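Local coordinates for protein Ara h 8 allergen isoform (Arachis hypogaea, PDB 6V8S) that belongs to the Bet v 1 family of pathogenesis-related plant allergens, binds the dye 8-anilino-1-naphthalene sulfonate, and may, like relatives, carry small hydrophobic ligands such as abscisic acid, at residues 39-44 against 54-59; 90-95 against 129-134. All coordinates share one frame; numbering follows the deposited sequence.

Contact 1 (39-44 against 54-59); sequences QSIEIV and KKVTAV. With 2AN (8-anilino-1-naphthalene sulfonate), chain Q.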
ATOM      1  N   GLN A  39     -13.701  -4.590  -0.132  1.00 38.22           N
ATOM      2  CA  GLN A  39     -15.096  -4.091  -0.171  1.00 40.65           C
ATOM      3  C   GLN A  39     -15.098  -2.572  -0.064  1.00 40.34           C
ATOM      4  O   GLN A  39     -15.946  -1.957  -0.740  1.00 42.84           O
ATOM      5  CB  GLN A  39     -15.897  -4.686   0.968  1.00 42.72           C
ATOM      6  CG  GLN A  39     -15.869  -6.207   1.000  1.00 44.24           C
ATOM      7  CD  GLN A  39     -16.355  -6.822  -0.293  1.00 47.53           C
ATOM      8  OE1 GLN A  39     -17.549  -6.733  -0.616  1.00 49.78           O
ATOM      9  NE2 GLN A  39     -15.434  -7.442  -1.033  1.00 44.60           N
ATOM     10  N   SER A  40     -14.238  -1.974   0.754  1.00 39.06           N
ATOM     11  CA  SER A  40     -14.239  -0.497   0.964  1.00 37.89           C
ATOM     12  C   SER A  40     -12.959  -0.037   1.675  1.00 36.82           C
ATOM     13  O   SER A  40     -12.272  -0.877   2.326  1.00 35.57           O
ATOM     14  CB  SER A  40     -15.417  -0.078   1.787  1.00 39.09           C
ATOM     15  OG  SER A  40     -15.385  -0.732   3.057  1.00 38.40           O
ATOM     16  N   ILE A  41     -12.659   1.241   1.462  1.00 37.13           N
ATOM     17  CA  ILE A  41     -11.579   2.015   2.110  1.00 37.42           C
ATOM     18  C   ILE A  41     -12.221   3.316   2.604  1.00 39.57           C
ATOM     19  O   ILE A  41     -12.566   4.118   1.796  1.00 39.43           O
ATOM     20  CB  ILE A  41     -10.380   2.232   1.177  1.00 36.58           C
ATOM     21  CG1 ILE A  41      -9.906   0.905   0.588  1.00 36.08           C
ATOM     22  CG2 ILE A  41      -9.277   2.926   1.930  1.00 34.93           C
ATOM     23  CD1 ILE A  41      -8.597   0.980  -0.189  1.00 36.05           C
ATOM     24  N   GLU A  42     -12.447   3.427   3.911  1.00 42.39           N
ATOM     25  CA  GLU A  42     -13.179   4.535   4.581  1.00 46.37           C
ATOM     26  C   GLU A  42     -12.191   5.313   5.450  1.00 43.98           C
ATOM     27  O   GLU A  42     -11.457   4.682   6.220  1.00 41.72           O
ATOM     28  CB  GLU A  42     -14.289   3.953   5.460  1.00 50.57           C
ATOM     29  CG  GLU A  42     -15.313   4.933   6.025  1.00 57.65           C
ATOM     30  CD  GLU A  42     -16.205   4.305   7.096  1.00 62.81           C
ATOM     31  OE1 GLU A  42     -15.726   3.397   7.868  1.00 62.62           O
ATOM     32  OE2 GLU A  42     -17.406   4.706   7.178  1.00 71.45           O
ATOM     33  N   ILE A  43     -12.169   6.629   5.307  1.00 43.55           N
ATOM     34  CA  ILE A  43     -11.365   7.520   6.184  1.00 44.96           C
ATOM     35  C   ILE A  43     -12.056   7.526   7.554  1.00 46.75           C
ATOM     36  O   ILE A  43     -13.231   7.831   7.589  1.00 48.41           O
ATOM     37  CB  ILE A  43     -11.153   8.914   5.569  1.00 45.22           C
ATOM     38  CG1 ILE A  43     -10.173   8.796   4.383  1.00 43.64           C
ATOM     39  CG2 ILE A  43     -10.713   9.917   6.639  1.00 45.42           C
ATOM     40  CD1 ILE A  43      -9.557  10.099   3.849  1.00 44.39           C
ATOM     41  N   VAL A  44     -11.356   7.130   8.621  1.00 46.14           N
ATOM     42  CA  VAL A  44     -11.936   7.120   9.994  1.00 48.46           C
ATOM     43  C   VAL A  44     -11.428   8.329  10.760  1.00 49.80           C
ATOM     44  O   VAL A  44     -12.035   8.647  11.805  1.00 51.01           O
ATOM     45  CB  VAL A  44     -11.737   5.766  10.723  1.00 48.42           C
ATOM     46  CG1 VAL A  44     -12.634   4.715  10.057  1.00 48.43           C
ATOM     47  CG2 VAL A  44     -10.290   5.332  10.789  1.00 47.02           C
ATOM     48  N   LYS A  54      -7.272   5.134   7.579  1.00 34.10           N
ATOM     49  CA  LYS A  54      -8.269   4.499   6.690  1.00 36.13           C
ATOM     50  C   LYS A  54      -8.509   3.082   7.179  1.00 35.18           C
ATOM     51  O   LYS A  54      -7.554   2.398   7.541  1.00 34.56           O
ATOM     52  CB  LYS A  54      -7.774   4.475   5.244  1.00 35.67           C
ATOM     53  CG  LYS A  54      -7.226   5.784   4.720  1.00 38.61           C
ATOM     54  CD  LYS A  54      -6.797   5.647   3.261  1.00 40.97           C
ATOM     55  CE  LYS A  54      -6.018   6.801   2.727  1.00 43.98           C
ATOM     56  NZ  LYS A  54      -5.360   6.378   1.470  1.00 46.34           N
ATOM     57  N   LYS A  55      -9.759   2.679   7.162  1.00 35.25           N
ATOM     58  CA  LYS A  55     -10.190   1.302   7.452  1.00 36.03           C
ATOM     59  C   LYS A  55     -10.382   0.584   6.118  1.00 34.15           C
ATOM     60  O   LYS A  55     -11.228   1.030   5.334  1.00 34.45           O
ATOM     61  CB  LYS A  55     -11.433   1.340   8.319  1.00 40.22           C
ATOM     62  CG  LYS A  55     -11.953  -0.009   8.714  1.00 42.87           C
ATOM     63  CD  LYS A  55     -13.251  -0.015   9.413  1.00 47.20           C
ATOM     64  CE  LYS A  55     -13.106   0.163  10.903  1.00 49.50           C
ATOM     65  NZ  LYS A  55     -14.362  -0.212  11.590  1.00 52.54           N
ATOM     66  N   VAL A  56      -9.615  -0.477   5.889  1.00 32.14           N
ATOM     67  CA  VAL A  56      -9.698  -1.287   4.659  1.00 32.37           C
ATOM     68  C   VAL A  56     -10.417  -2.586   5.032  1.00 33.11           C
ATOM     69  O   VAL A  56      -9.862  -3.366   5.801  1.00 31.21           O
ATOM     70  CB  VAL A  56      -8.321  -1.542   4.060  1.00 32.66           C
ATOM     71  CG1 VAL A  56      -8.425  -2.338   2.757  1.00 33.83           C
ATOM     72  CG2 VAL A  56      -7.556  -0.241   3.834  1.00 32.94           C
ATOM     73  N   THR A  57     -11.626  -2.804   4.474  1.00 34.46           N
ATOM     74  CA  THR A  57     -12.413  -4.011   4.734  1.00 36.44           C
ATOM     75  C   THR A  57     -12.278  -4.970   3.567  1.00 35.78           C
ATOM     76  O   THR A  57     -12.415  -4.509   2.440  1.00 35.67           O
ATOM     77  CB  THR A  57     -13.860  -3.601   4.990  1.00 39.29           C
ATOM     78  OG1 THR A  57     -14.275  -2.924   3.824  1.00 45.24           O
ATOM     79  CG2 THR A  57     -13.869  -2.695   6.191  1.00 39.31           C
ATOM     80  N   ALA A  58     -12.086  -6.257   3.826  1.00 38.05           N
ATOM     81  CA  ALA A  58     -11.988  -7.276   2.768  1.00 40.51           C
ATOM     82  C   ALA A  58     -12.667  -8.568   3.202  1.00 45.63           C
ATOM     83  O   ALA A  58     -12.833  -8.767   4.410  1.00 47.95           O
ATOM     84  CB  ALA A  58     -10.566  -7.535   2.429  1.00 39.47           C
ATOM     85  N   VAL A  59     -12.979  -9.412   2.235  1.00 48.84           N
ATOM     86  CA  VAL A  59     -13.679 -10.705   2.471  1.00 54.33           C
ATOM     87  C   VAL A  59     -12.792 -11.825   1.943  1.00 57.16           C
ATOM     88  O   VAL A  59     -12.229 -11.668   0.854  1.00 56.50           O
ATOM     89  CB  VAL A  59     -15.055 -10.742   1.780  1.00 54.64           C
ATOM     90  CG1 VAL A  59     -15.610 -12.149   1.786  1.00 56.68           C
ATOM     91  CG2 VAL A  59     -16.044  -9.799   2.440  1.00 56.97           C
TER
HETATM   92  C1  2AN Q 201      -4.436  -5.835   3.212  1.00 39.14           C
HETATM   93  C2  2AN Q 201      -5.328  -5.131   2.473  1.00 39.52           C
HETATM   94  C3  2AN Q 201      -4.927  -4.159   1.549  1.00 39.25           C
HETATM   95  C4  2AN Q 201      -3.614  -3.971   1.296  1.00 40.35           C
HETATM   96  C5  2AN Q 201      -2.630  -4.675   2.034  1.00 38.25           C
HETATM   97  C6  2AN Q 201      -1.267  -4.414   1.778  1.00 38.92           C
HETATM   98  C7  2AN Q 201      -0.304  -5.040   2.464  1.00 39.59           C
HETATM   99  C8  2AN Q 201      -0.640  -5.954   3.471  1.00 40.90           C
HETATM  100  N   2AN Q 201      -4.907  -6.805   4.114  1.00 38.56           N
HETATM  101  S   2AN Q 201      -2.170  -7.430   5.053  1.00 41.51           S
HETATM  102  C9  2AN Q 201      -1.943  -6.297   3.721  1.00 41.17           C
HETATM  103  C10 2AN Q 201      -3.016  -5.628   3.031  1.00 37.83           C
HETATM  104  C11 2AN Q 201      -6.232  -7.043   4.545  1.00 40.03           C
HETATM  105  C12 2AN Q 201      -6.563  -8.330   4.962  1.00 41.15           C
HETATM  106  C13 2AN Q 201      -7.840  -8.611   5.425  1.00 40.13           C
HETATM  107  C14 2AN Q 201      -8.791  -7.624   5.491  1.00 40.56           C
HETATM  108  C15 2AN Q 201      -8.475  -6.347   5.088  1.00 40.92           C
HETATM  109  C16 2AN Q 201      -7.201  -6.047   4.624  1.00 40.45           C
HETATM  110  O1  2AN Q 201      -3.007  -8.649   4.507  1.00 45.37           O
HETATM  111  O2  2AN Q 201      -0.888  -7.956   5.422  1.00 44.17           O
HETATM  112  O3  2AN Q 201      -2.893  -6.725   6.067  1.00 41.86           O

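Contact 2 (90-95 against 129-134); sequences GFQEIL and DEVHQD. With 2AN (8-anilino-1-naphthalene sulfonate), chain Q.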
ATOM      1  N   GLY A  90      -7.940  -8.309  10.491  1.00 34.82           N
ATOM      2  CA  GLY A  90      -7.489  -8.994   9.266  1.00 34.33           C
ATOM      3  C   GLY A  90      -5.964  -9.033   9.173  1.00 33.49           C
ATOM      4  O   GLY A  90      -5.462  -9.540   8.151  1.00 33.29           O
ATOM      5  N   PHE A  91      -5.214  -8.442  10.113  1.00 32.44           N
ATOM      6  CA  PHE A  91      -3.744  -8.239   9.943  1.00 31.99           C
ATOM      7  C   PHE A  91      -3.000  -9.555  10.226  1.00 33.71           C
ATOM      8  O   PHE A  91      -3.464 -10.366  11.009  1.00 35.64           O
ATOM      9  CB  PHE A  91      -3.227  -7.131  10.863  1.00 30.68           C
ATOM     10  CG  PHE A  91      -1.879  -6.575  10.505  1.00 30.64           C
ATOM     11  CD1 PHE A  91      -1.603  -6.220   9.192  1.00 30.34           C
ATOM     12  CD2 PHE A  91      -0.858  -6.422  11.439  1.00 30.82           C
ATOM     13  CE1 PHE A  91      -0.393  -5.723   8.805  1.00 28.66           C
ATOM     14  CE2 PHE A  91       0.345  -5.829  11.073  1.00 30.60           C
ATOM     15  CZ  PHE A  91       0.562  -5.503   9.747  1.00 30.61           C
ATOM     16  N   GLN A  92      -1.822  -9.700   9.650  1.00 33.89           N
ATOM     17  CA  GLN A  92      -0.901 -10.834   9.904  1.00 35.55           C
ATOM     18  C   GLN A  92      -0.672 -10.975  11.420  1.00 34.79           C
ATOM     19  O   GLN A  92      -0.317  -9.964  12.078  1.00 32.92           O
ATOM     20  CB  GLN A  92       0.440 -10.622   9.176  1.00 35.93           C
ATOM     21  CG  GLN A  92       0.319 -10.116   7.728  1.00 35.97           C
ATOM     22  CD  GLN A  92       0.136 -11.228   6.713  1.00 36.46           C
ATOM     23  OE1 GLN A  92       0.333 -12.410   7.038  1.00 36.89           O
ATOM     24  NE2 GLN A  92      -0.323 -10.843   5.532  1.00 34.15           N
ATOM     25  N   GLU A  93      -0.780 -12.210  11.945  1.00 36.50           N
ATOM     26  CA  GLU A  93      -0.750 -12.434  13.416  1.00 38.33           C
ATOM     27  C   GLU A  93       0.639 -12.096  13.986  1.00 34.65           C
ATOM     28  O   GLU A  93       0.727 -11.542  15.075  1.00 32.87           O
ATOM     29  CB  GLU A  93      -1.213 -13.839  13.750  1.00 44.44           C
ATOM     30  CG  GLU A  93      -2.675 -14.082  13.365  1.00 48.68           C
ATOM     31  CD  GLU A  93      -3.742 -13.280  14.110  1.00 53.14           C
ATOM     32  OE1 GLU A  93      -3.517 -12.892  15.298  1.00 54.65           O
ATOM     33  OE2 GLU A  93      -4.765 -12.991  13.459  1.00 59.86           O
ATOM     34  N   ILE A  94       1.709 -12.380  13.253  1.00 32.79           N
ATOM     35  CA  ILE A  94       3.116 -12.255  13.766  1.00 31.74           C
ATOM     36  C   ILE A  94       3.567 -10.799  13.676  1.00 30.60           C
ATOM     37  O   ILE A  94       4.653 -10.478  14.194  1.00 31.95           O
ATOM     38  CB  ILE A  94       4.049 -13.217  13.009  1.00 32.24           C
ATOM     39  CG1 ILE A  94       5.359 -13.459  13.785  1.00 33.13           C
ATOM     40  CG2 ILE A  94       4.331 -12.727  11.607  1.00 31.75           C
ATOM     41  CD1 ILE A  94       6.163 -14.614  13.328  1.00 34.12           C
ATOM     42  N   LEU A  95       2.786  -9.897  13.052  1.00 29.37           N
ATOM     43  CA  LEU A  95       3.209  -8.502  12.784  1.00 29.09           C
ATOM     44  C   LEU A  95       2.541  -7.553  13.786  1.00 30.23           C
ATOM     45  O   LEU A  95       1.310  -7.632  13.963  1.00 28.79           O
ATOM     46  CB  LEU A  95       2.842  -8.108  11.356  1.00 28.29           C
ATOM     47  CG  LEU A  95       3.673  -8.753  10.246  1.00 28.24           C
ATOM     48  CD1 LEU A  95       3.329  -8.215   8.897  1.00 27.62           C
ATOM     49  CD2 LEU A  95       5.187  -8.615  10.482  1.00 28.74           C
ATOM     50  N   ASP A 129       9.048 -16.271   5.680  1.00 32.83           N
ATOM     51  CA  ASP A 129       9.017 -16.102   4.207  1.00 33.82           C
ATOM     52  C   ASP A 129       7.573 -15.915   3.731  1.00 31.63           C
ATOM     53  O   ASP A 129       7.378 -15.083   2.833  1.00 29.63           O
ATOM     54  CB  ASP A 129       9.739 -17.257   3.491  1.00 36.73           C
ATOM     55  CG  ASP A 129      11.261 -17.187   3.664  1.00 40.55           C
ATOM     56  OD1 ASP A 129      11.765 -16.046   3.869  1.00 42.42           O
ATOM     57  OD2 ASP A 129      11.963 -18.245   3.583  1.00 45.44           O
ATOM     58  N   GLU A 130       6.628 -16.631   4.337  1.00 32.78           N
ATOM     59  CA  GLU A 130       5.202 -16.655   3.892  1.00 34.12           C
ATOM     60  C   GLU A 130       4.592 -15.282   4.154  1.00 31.16           C
ATOM     61  O   GLU A 130       3.767 -14.855   3.348  1.00 30.26           O
ATOM     62  CB  GLU A 130       4.407 -17.772   4.597  1.00 36.77           C
ATOM     63  CG  GLU A 130       4.952 -19.163   4.292  1.00 41.31           C
ATOM     64  CD  GLU A 130       6.286 -19.578   4.915  1.00 45.34           C
ATOM     65  OE1 GLU A 130       6.783 -18.941   5.892  1.00 44.24           O
ATOM     66  OE2 GLU A 130       6.846 -20.584   4.413  1.00 50.83           O
ATOM     67  N   VAL A 131       4.979 -14.614   5.245  1.00 29.75           N
ATOM     68  CA  VAL A 131       4.416 -13.286   5.609  1.00 28.10           C
ATOM     69  C   VAL A 131       4.999 -12.218   4.693  1.00 27.97           C
ATOM     70  O   VAL A 131       4.223 -11.400   4.200  1.00 28.31           O
ATOM     71  CB  VAL A 131       4.623 -12.962   7.098  1.00 27.68           C
ATOM     72  CG1 VAL A 131       4.203 -11.530   7.434  1.00 25.94           C
ATOM     73  CG2 VAL A 131       3.866 -13.989   7.954  1.00 28.07           C
ATOM     74  N   HIS A 132       6.306 -12.211   4.483  1.00 28.95           N
ATOM     75  CA  HIS A 132       6.996 -11.336   3.495  1.00 29.29           C
ATOM     76  C   HIS A 132       6.282 -11.471   2.149  1.00 29.41           C
ATOM     77  O   HIS A 132       5.898 -10.432   1.581  1.00 27.95           O
ATOM     78  CB  HIS A 132       8.489 -11.680   3.390  1.00 30.71           C
ATOM     79  CG  HIS A 132       9.182 -10.900   2.338  1.00 31.10           C
ATOM     80  ND1 HIS A 132       9.452 -11.421   1.104  1.00 31.82           N
ATOM     81  CD2 HIS A 132       9.657  -9.625   2.351  1.00 31.69           C
ATOM     82  CE1 HIS A 132      10.101 -10.508   0.371  1.00 32.41           C
ATOM     83  NE2 HIS A 132      10.232  -9.388   1.112  1.00 32.19           N
ATOM     84  N   GLN A 133       6.105 -12.714   1.685  1.00 30.29           N
ATOM     85  CA  GLN A 133       5.527 -13.042   0.375  1.00 31.45           C
ATOM     86  C   GLN A 133       4.103 -12.492   0.299  1.00 30.13           C
ATOM     87  O   GLN A 133       3.778 -11.847  -0.679  1.00 28.49           O
ATOM     88  CB  GLN A 133       5.520 -14.546   0.181  1.00 34.07           C
ATOM     89  CG  GLN A 133       5.326 -14.919  -1.272  1.00 36.23           C
ATOM     90  CD  GLN A 133       4.974 -16.376  -1.439  1.00 38.56           C
ATOM     91  OE1 GLN A 133       3.791 -16.721  -1.610  1.00 40.77           O
ATOM     92  NE2 GLN A 133       5.985 -17.237  -1.425  1.00 39.01           N
ATOM     93  N   ASP A 134       3.306 -12.702   1.333  1.00 30.05           N
ATOM     94  CA  ASP A 134       1.875 -12.302   1.320  1.00 29.68           C
ATOM     95  C   ASP A 134       1.767 -10.763   1.310  1.00 28.52           C
ATOM     96  O   ASP A 134       0.977 -10.229   0.491  1.00 25.74           O
ATOM     97  CB  ASP A 134       1.119 -12.934   2.473  1.00 29.92           C
ATOM     98  CG  ASP A 134      -0.371 -12.723   2.356  1.00 30.83           C
ATOM     99  OD1 ASP A 134      -0.950 -13.067   1.272  1.00 31.33           O
ATOM    100  OD2 ASP A 134      -0.953 -12.180   3.317  1.00 32.92           O
TER
HETATM  101  C1  2AN Q 201      -4.436  -5.835   3.212  1.00 39.14           C
HETATM  102  C2  2AN Q 201      -5.328  -5.131   2.473  1.00 39.52           C
HETATM  103  C3  2AN Q 201      -4.927  -4.159   1.549  1.00 39.25           C
HETATM  104  C4  2AN Q 201      -3.614  -3.971   1.296  1.00 40.35           C
HETATM  105  C5  2AN Q 201      -2.630  -4.675   2.034  1.00 38.25           C
HETATM  106  C6  2AN Q 201      -1.267  -4.414   1.778  1.00 38.92           C
HETATM  107  C7  2AN Q 201      -0.304  -5.040   2.464  1.00 39.59           C
HETATM  108  C8  2AN Q 201      -0.640  -5.954   3.471  1.00 40.90           C
HETATM  109  N   2AN Q 201      -4.907  -6.805   4.114  1.00 38.56           N
HETATM  110  S   2AN Q 201      -2.170  -7.430   5.053  1.00 41.51           S
HETATM  111  C9  2AN Q 201      -1.943  -6.297   3.721  1.00 41.17           C
HETATM  112  C10 2AN Q 201      -3.016  -5.628   3.031  1.00 37.83           C
HETATM  113  C11 2AN Q 201      -6.232  -7.043   4.545  1.00 40.03           C
HETATM  114  C12 2AN Q 201      -6.563  -8.330   4.962  1.00 41.15           C
HETATM  115  C13 2AN Q 201      -7.840  -8.611   5.425  1.00 40.13           C
HETATM  116  C14 2AN Q 201      -8.791  -7.624   5.491  1.00 40.56           C
HETATM  117  C15 2AN Q 201      -8.475  -6.347   5.088  1.00 40.92           C
HETATM  118  C16 2AN Q 201      -7.201  -6.047   4.624  1.00 40.45           C
HETATM  119  O1  2AN Q 201      -3.007  -8.649   4.507  1.00 45.37           O
HETATM  120  O2  2AN Q 201      -0.888  -7.956   5.422  1.00 44.17           O
HETATM  121  O3  2AN Q 201      -2.893  -6.725   6.067  1.00 41.86           O

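Contact 1 (39-44 against 54-59)
Ser40 and Thr57 turn their hydroxyls to each other on one face of a two-stranded antiparallel pairing, OG and OG1 hydrogen-bonded at 2.6 Å. Both oxygens sit between their own backbone N and carbonyl carbon (chi1 59° in each), and this matched torsion brings the two together above the backbones. The main chain of Thr57 is bonded too: its N donates to Ser40 O, while its O accepts from Gln39 N at 2.9 Å. With Gln39 and Ser40 both facing one residue, the strand 38-45 carries a classic beta bulge. Within the bulge, the Gln39 chain bends at chi2 and lays CG against Val59 CG2. Strands 38-45 and 53-60 form a hairpin at one margin of the antiparallel sheet of the Bet v 1 fold, 38-45 being one of its two edge strands. On the other face Ile41 and Val56, a non-hydrogen-bonded pair, lie side by side and point the same way, their CG2 methyls 4.1 Å apart. The extended Lys54 chain slants past Ile41, CD lying 3.9 Å from Ile41 CG2, and carries NZ to Asp28 and Tyr81. Further along, Glu42 and Lys55 exchange two backbone hydrogen bonds, and the Val44 and Lys55 side chains cross at about a right angle, CG1 against CB. Beyond the bulge, Ala58 CB touches the anilino ring of the bound dye, 3.5 Å from its C14.

Contact 2 (90-95 against 129-134)
Gln92 reaches across to Asp134 with its amide nitrogen: NE2 donates to Asp134 OD2 at 2.7 Å, with an N-H...O angle of 160°. The acceptor lies in the amide plane and offers its anti lone pair, although the amide and carboxylate planes are turned 68° apart. The same NE2 gives a second hydrogen bond, 2.9 Å long, to O2 of the dye's sulfonate, and these two bonds fix the amide's rotation. The Gln92 chain is bent at chi2 (-86°), which places the amide between carboxylate and sulfonate. Phe91 presents its ring edge to the sulfonate, CD1 lying 3.4 Å from O3 in the plane of the ring. Behind this polar cluster, Val131 packs against Ile94 and Leu95: its CG1 meets Leu95 CD1 tip to tip at 3.7 Å, and its CG2 lies 3.9 Å from Ile94 CG2. A type I turn from Gln92 to Leu95 brings both to the same helix as Gln92. Lys138, one helical turn beyond Asp134, forms a salt bridge with OD2 and also binds the dye, and would partly offset the negative charge. Gln92, Phe91 and Lys138 thus form a polar site for the sulfonate, consistent with the Bet v 1 ligand cavity between sheet and C-terminal helix.

In the fold
Contact 1 precedes contact 2 along the chain: the hairpin of strands 38-45 and 53-60 is complete before the loop at 90-95 begins, and that loop pairs with the start of helix 129-152 near the chain's end. Their centres lie 19 Å apart and their nearest atoms about 7 Å, without touching. Strand 53-60 and strand 95-107, which follows the loop, belong to the same seven-stranded antiparallel sheet, against which the long helix packs in this family. One dye molecule spans the interval, its anilino ring between 54-59 and Gly90, its sulfonate at Phe91 and Gln92, consistent with a binding site assembled from sheet, loop and helix.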